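Local coordinates for protein phosphoribosylaminoimidazole carboxylase (Treponema denticola, PDB 5C5D) that catalyses the reversible carboxylation of 5-aminoimidazole ribonucleotide with carbon dioxide to give 4-carboxy-5-aminoimidazole ribonucleotide in de novo purine biosynthesis, at residues 67-71 against 98-102; 1-7 against 57-63. The protein carries 1 engineered substitution. All blocks are in the same frame, centred on the assembly; numbering follows the deposited sequence.

Contact 1: residues 67-71 against 98-102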
loop_
_atom_site.group_PDB
_atom_site.type_symbol
_atom_site.label_atom_id
_atom_site.label_comp_id
_atom_site.label_asym_id
_atom_site.label_seq_id
_atom_site.Cartn_x
_atom_site.Cartn_y
_atom_site.Cartn_z
ATOM N N GLY D 67 -9.014 -1.735 -18.911
ATOM C CA GLY D 67 -8.119 -1.030 -18.019
ATOM C C GLY D 67 -8.856 -0.181 -17.009
ATOM O O GLY D 67 -10.093 -0.137 -16.976
ATOM N N ARG D 68 -8.077 0.511 -16.181
ATOM C CA ARG D 68 -8.625 1.341 -15.129
ATOM C C ARG D 68 -9.567 0.515 -14.312
ATOM O O ARG D 68 -9.257 -0.643 -14.045
ATOM C CB ARG D 68 -9.259 2.585 -15.732
ATOM C CG ARG D 68 -8.210 3.364 -16.463
ATOM C CD ARG D 68 -8.710 4.718 -16.919
ATOM N NE ARG D 68 -7.579 5.519 -17.355
ATOM C CZ ARG D 68 -7.635 6.811 -17.644
ATOM N NH1 ARG D 68 -8.783 7.466 -17.554
ATOM N NH2 ARG D 68 -6.532 7.441 -18.027
ATOM N N SER D 69 -10.684 1.071 -13.870
ATOM C CA SER D 69 -11.652 0.280 -13.136
ATOM C C SER D 69 -12.375 -0.667 -14.087
ATOM O O SER D 69 -13.124 -0.241 -14.974
ATOM C CB SER D 69 -12.637 1.188 -12.422
ATOM O OG SER D 69 -13.592 0.435 -11.696
ATOM N N ASN D 70 -12.124 -1.953 -13.912
ATOM C CA ASN D 70 -12.666 -2.957 -14.808
ATOM C C ASN D 70 -14.104 -3.322 -14.475
ATOM O O ASN D 70 -14.354 -4.105 -13.551
ATOM C CB ASN D 70 -11.804 -4.199 -14.755
ATOM C CG ASN D 70 -12.352 -5.348 -15.602
ATOM O OD1 ASN D 70 -13.304 -5.197 -16.374
ATOM N ND2 ASN D 70 -11.725 -6.504 -15.463
ATOM N N ALA D 71 -15.036 -2.747 -15.221
ATOM C CA ALA D 71 -16.449 -3.112 -15.117
ATOM C C ALA D 71 -16.837 -4.114 -16.199
ATOM O O ALA D 71 -17.864 -4.776 -16.082
ATOM C CB ALA D 71 -17.321 -1.885 -15.228
ATOM N N ASP D 98 -5.428 -0.819 -9.745
ATOM C CA ASP D 98 -6.547 -1.235 -10.640
ATOM C C ASP D 98 -6.886 -2.706 -10.518
ATOM O O ASP D 98 -7.983 -3.122 -10.851
ATOM C CB ASP D 98 -6.218 -0.928 -12.104
ATOM C CG ASP D 98 -6.234 0.571 -12.424
ATOM O OD1 ASP D 98 -7.086 1.323 -11.865
ATOM O OD2 ASP D 98 -5.389 1.017 -13.270
ATOM N N ILE D 99 -5.943 -3.532 -10.058
ATOM C CA ILE D 99 -6.206 -4.959 -10.003
ATOM C C ILE D 99 -7.375 -5.280 -9.079
ATOM O O ILE D 99 -8.109 -6.252 -9.324
ATOM C CB ILE D 99 -4.942 -5.727 -9.574
ATOM C CG1 ILE D 99 -5.110 -7.233 -9.785
ATOM C CG2 ILE D 99 -4.553 -5.430 -8.169
ATOM C CD1 ILE D 99 -5.448 -7.615 -11.208
ATOM N N TYR D 100 -7.593 -4.459 -8.062
ATOM C CA TYR D 100 -8.678 -4.762 -7.105
ATOM C C TYR D 100 -10.049 -4.687 -7.767
ATOM O O TYR D 100 -10.961 -5.413 -7.353
ATOM C CB TYR D 100 -8.616 -3.860 -5.879
ATOM C CG TYR D 100 -7.410 -4.232 -5.079
ATOM C CD1 TYR D 100 -7.412 -5.413 -4.346
ATOM C CD2 TYR D 100 -6.262 -3.478 -5.139
ATOM C CE1 TYR D 100 -6.328 -5.792 -3.651
ATOM C CE2 TYR D 100 -5.149 -3.872 -4.422
ATOM C CZ TYR D 100 -5.218 -5.042 -3.692
ATOM O OH TYR D 100 -4.107 -5.458 -2.967
ATOM N N SER D 101 -10.206 -3.860 -8.802
ATOM C CA SER D 101 -11.489 -3.808 -9.515
ATOM C C SER D 101 -11.821 -5.088 -10.271
ATOM O O SER D 101 -13.004 -5.349 -10.541
ATOM C CB SER D 101 -11.522 -2.600 -10.489
ATOM O OG SER D 101 -10.668 -2.768 -11.619
ATOM N N SER D 102 -10.808 -5.865 -10.650
ATOM C CA SER D 102 -11.031 -7.176 -11.253
ATOM C C SER D 102 -11.199 -8.251 -10.175
ATOM O O SER D 102 -11.937 -9.223 -10.408
ATOM C CB SER D 102 -9.889 -7.566 -12.182
ATOM O OG SER D 102 -9.781 -6.713 -13.312
HETATM O O HOH W 1 -5.364 0.083 -15.818
#
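Asn70 meets Ser101 and Ser102 where the substrate-binding loop after strand 60-65 of this parallel-sheet α/β fold runs past helix 99-103. Two direct hydrogen bonds join the segments, both nearly straight and both accepted by serine hydroxyls. The backbone N of Asn70 gives its hydrogen to Ser101 OG at 2.8 Å, with 173° at the hydrogen. Its side chain reaches the next serine: with CG anti to the backbone N (chi1 176°), the amide is turned toward the helix and ND2 binds Ser102 OG at 2.9 Å, the hydroxyl lying almost in the amide plane. ND2 is also bonded to Ser73 OG, and the side chain caps a backbone N just past Ala71, at the turn into helix 72-79, so both ends of the amide are engaged and its rotation fixed.

Ser101 OG in turn donates to Asp98 O at 2.8 Å. That carbonyl also accepts the backbone N-H of Ser101, and the hydroxyl thus couples the loop's N-H to it.

At the other end one water takes a hydrogen from Arg68 N at 2.8 Å and gives one to Asp98 OD2 at 2.7 Å. Asp98 OD2 also forms a salt bridge with Arg104 of the second subunit.

The Asp98 carboxylate lies against the Arg68 backbone, OD1 3.6 Å from Arg68 C. Gly67 and Ser69 bind substrate, and Ser69 OG is bonded to Ser101 O of the second subunit, which ties this part of the site to the subunit interface. Within the chain, Ser69 OG lies 3.9 Å from Ser101 CB.

Contact 2: residues 1-7 against 57-63; sequences MRPLVII and DRPKLYI
Strands 4-7 and 60-63 run parallel, their axes 4.6 Å apart and 20° from exact alignment, paired in register from Leu4 with Lys60 to Ile7 with Ile63. Leu4 N bonds to Pro59 O and Leu61 N to Leu4 O, then Ile6 N to Leu61 O and Ile63 N to Ile6 O, the last two each 2.8 Å. Ahead of the strands, the Arg58 guanidinium is sandwiched between Met1 CE over one face and Leu4 CB over the opposite one, both offset toward its rim. Its NE binds Arg2 O at 2.8 Å, at the edge but tilted 17° from the guanidinium plane, while NH2 reaches Pro3 O at 3.1 Å from above that carbonyl's plane; NH2 also forms a salt bridge with Glu31. These are interior strands of the five-stranded parallel sheet (order 2-1-3-4-5) in this flavodoxin-like α/β/α fold. On the face shared with Leu4 and Lys60, Ile6 and Tyr62 lie side by side against helix 43-54, and Ile6 CD1 makes a CH-pi contact 4.1 Å from the ring centroid. Tyr62 OH is bonded to Glu54. On the other face, toward helix 15-27, Val5 CG1, anti to its own nitrogen (chi1 175°), crosses to Ile63 CD1 at 3.7 Å.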
loop_
_atom_site.group_PDB
_atom_site.type_symbol
_atom_site.label_atom_id
_atom_site.label_comp_id
_atom_site.label_asym_id
_atom_site.label_seq_id
_atom_site.Cartn_x
_atom_site.Cartn_y
_atom_site.Cartn_z
ATOM N N MET D 1 -19.231 -28.680 -32.553
ATOM C CA MET D 1 -18.212 -27.847 -33.243
ATOM C C MET D 1 -17.093 -27.448 -32.280
ATOM O O MET D 1 -17.207 -27.563 -31.056
ATOM C CB MET D 1 -18.847 -26.592 -33.853
ATOM C CG MET D 1 -17.925 -25.819 -34.835
ATOM S SD MET D 1 -18.724 -24.463 -35.694
ATOM C CE MET D 1 -17.316 -23.781 -36.563
ATOM N N ARG D 2 -16.007 -26.987 -32.870
ATOM C CA ARG D 2 -14.774 -26.708 -32.166
ATOM C C ARG D 2 -14.912 -25.536 -31.190
ATOM O O ARG D 2 -15.808 -24.710 -31.319
ATOM C CB ARG D 2 -13.673 -26.411 -33.190
ATOM C CG ARG D 2 -13.482 -27.515 -34.255
ATOM C CD ARG D 2 -13.067 -28.856 -33.642
ATOM N NE ARG D 2 -11.821 -28.735 -32.885
ATOM C CZ ARG D 2 -11.533 -29.406 -31.771
ATOM N NH1 ARG D 2 -12.397 -30.270 -31.256
ATOM N NH2 ARG D 2 -10.370 -29.204 -31.166
ATOM N N PRO D 3 -14.018 -25.472 -30.209
ATOM C CA PRO D 3 -14.055 -24.362 -29.264
ATOM C C PRO D 3 -13.859 -22.988 -29.901
ATOM O O PRO D 3 -13.309 -22.877 -30.998
ATOM C CB PRO D 3 -12.911 -24.692 -28.308
ATOM C CG PRO D 3 -12.845 -26.206 -28.317
ATOM C CD PRO D 3 -13.102 -26.541 -29.768
ATOM N N LEU D 4 -14.335 -21.961 -29.199
ATOM C CA LEU D 4 -14.204 -20.576 -29.618
ATOM C C LEU D 4 -13.889 -19.723 -28.394
ATOM O O LEU D 4 -14.531 -19.860 -27.364
ATOM C CB LEU D 4 -15.496 -20.076 -30.276
ATOM C CG LEU D 4 -15.472 -18.614 -30.685
ATOM C CD1 LEU D 4 -14.416 -18.424 -31.760
ATOM C CD2 LEU D 4 -16.837 -18.168 -31.185
ATOM N N VAL D 5 -12.922 -18.825 -28.509
ATOM C CA VAL D 5 -12.643 -17.880 -27.455
ATOM C C VAL D 5 -12.915 -16.488 -27.995
ATOM O O VAL D 5 -12.343 -16.095 -29.000
ATOM C CB VAL D 5 -11.191 -17.943 -26.976
ATOM C CG1 VAL D 5 -10.911 -16.842 -25.953
ATOM C CG2 VAL D 5 -10.875 -19.296 -26.369
ATOM N N ILE D 6 -13.785 -15.755 -27.321
ATOM C CA ILE D 6 -14.096 -14.405 -27.704
ATOM C C ILE D 6 -13.260 -13.508 -26.818
ATOM O O ILE D 6 -13.421 -13.511 -25.607
ATOM C CB ILE D 6 -15.588 -14.070 -27.522
ATOM C CG1 ILE D 6 -16.466 -14.987 -28.389
ATOM C CG2 ILE D 6 -15.816 -12.602 -27.831
ATOM C CD1 ILE D 6 -16.843 -16.332 -27.751
ATOM N N ILE D 7 -12.384 -12.735 -27.447
ATOM C CA ILE D 7 -11.548 -11.774 -26.734
ATOM C C ILE D 7 -12.194 -10.429 -26.879
ATOM O O ILE D 7 -12.228 -9.881 -27.983
ATOM C CB ILE D 7 -10.125 -11.740 -27.294
ATOM C CG1 ILE D 7 -9.526 -13.140 -27.259
ATOM C CG2 ILE D 7 -9.262 -10.759 -26.484
ATOM C CD1 ILE D 7 -8.187 -13.248 -27.983
ATOM N N ASP D 57 -23.839 -22.918 -30.952
ATOM C CA ASP D 57 -23.708 -24.207 -30.291
ATOM C C ASP D 57 -22.289 -24.740 -30.438
ATOM O O ASP D 57 -22.019 -25.620 -31.260
ATOM C CB ASP D 57 -24.720 -25.197 -30.867
ATOM C CG ASP D 57 -24.623 -26.598 -30.228
ATOM O OD1 ASP D 57 -24.192 -26.729 -29.053
ATOM O OD2 ASP D 57 -24.988 -27.569 -30.925
ATOM N N ARG D 58 -21.397 -24.193 -29.630
ATOM C CA ARG D 58 -20.031 -24.662 -29.536
ATOM C C ARG D 58 -19.496 -24.229 -28.186
ATOM O O ARG D 58 -19.991 -23.268 -27.616
ATOM C CB ARG D 58 -19.183 -24.092 -30.666
ATOM C CG ARG D 58 -19.056 -22.593 -30.639
ATOM C CD ARG D 58 -18.593 -22.076 -32.018
ATOM N NE ARG D 58 -17.200 -22.419 -32.280
ATOM C CZ ARG D 58 -16.466 -21.938 -33.287
ATOM N NH1 ARG D 58 -16.981 -21.088 -34.170
ATOM N NH2 ARG D 58 -15.187 -22.301 -33.390
ATOM N N PRO D 59 -18.502 -24.947 -27.658
ATOM C CA PRO D 59 -17.920 -24.552 -26.375
ATOM C C PRO D 59 -17.239 -23.224 -26.492
ATOM O O PRO D 59 -16.444 -23.070 -27.409
ATOM C CB PRO D 59 -16.894 -25.645 -26.086
ATOM C CG PRO D 59 -17.110 -26.697 -27.111
ATOM C CD PRO D 59 -17.844 -26.126 -28.238
ATOM N N LYS D 60 -17.545 -22.281 -25.609
ATOM C CA LYS D 60 -16.918 -20.976 -25.717
ATOM C C LYS D 60 -16.483 -20.432 -24.395
ATOM O O LYS D 60 -17.040 -20.761 -23.352
ATOM C CB LYS D 60 -17.852 -19.991 -26.408
ATOM C CG LYS D 60 -19.149 -19.722 -25.766
ATOM C CD LYS D 60 -20.118 -19.224 -26.878
ATOM C CE LYS D 60 -21.505 -19.670 -26.645
ATOM N NZ LYS D 60 -21.644 -21.111 -26.677
ATOM N N LEU D 61 -15.464 -19.586 -24.474
ATOM C CA LEU D 61 -14.996 -18.793 -23.354
ATOM C C LEU D 61 -14.908 -17.341 -23.803
ATOM O O LEU D 61 -14.669 -17.078 -24.970
ATOM C CB LEU D 61 -13.636 -19.266 -22.849
ATOM C CG LEU D 61 -13.626 -20.625 -22.172
ATOM C CD1 LEU D 61 -12.196 -21.015 -21.915
ATOM C CD2 LEU D 61 -14.424 -20.639 -20.872
ATOM N N TYR D 62 -15.110 -16.423 -22.865
ATOM C CA TYR D 62 -14.857 -15.014 -23.105
ATOM C C TYR D 62 -13.667 -14.595 -22.280
ATOM O O TYR D 62 -13.616 -14.920 -21.097
ATOM C CB TYR D 62 -16.092 -14.187 -22.739
ATOM C CG TYR D 62 -17.317 -14.561 -23.544
ATOM C CD1 TYR D 62 -18.083 -15.663 -23.199
ATOM C CD2 TYR D 62 -17.720 -13.803 -24.632
ATOM C CE1 TYR D 62 -19.202 -16.012 -23.940
ATOM C CE2 TYR D 62 -18.830 -14.121 -25.355
ATOM C CZ TYR D 62 -19.584 -15.229 -25.008
ATOM O OH TYR D 62 -20.703 -15.600 -25.732
ATOM N N ILE D 63 -12.726 -13.894 -22.898
ATOM C CA ILE D 63 -11.609 -13.284 -22.167
ATOM C C ILE D 63 -11.826 -11.782 -22.271
ATOM O O ILE D 63 -11.837 -11.225 -23.375
ATOM C CB ILE D 63 -10.244 -13.703 -22.714
ATOM C CG1 ILE D 63 -10.059 -15.212 -22.602
ATOM C CG2 ILE D 63 -9.121 -12.971 -21.975
ATOM C CD1 ILE D 63 -8.731 -15.711 -23.241
#

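Strand 60-65 connects the contacts: residues 57-63 pair with the N-terminal strand in contact 2, then the chain leaves the sheet for 67-71 of contact 1. Their centres are 24 Å apart, on opposite sides of the chain's centre. Contact 1 contains the substrate-binding residues Gly67 and Ser69, and its Arg68 side chain is about 8 Å from those of Lys41 and Asp14. Contact 2 is strand pairing, mostly buried along the strands and exposed at its Met1 end; the Ile7 side chain is about 8 Å from that of Asp14, since strand 4-9 also leads toward the site. Both touch the third subunit; contact 1 also bonds to the second and, through Arg68, to Glu116 of the fourth.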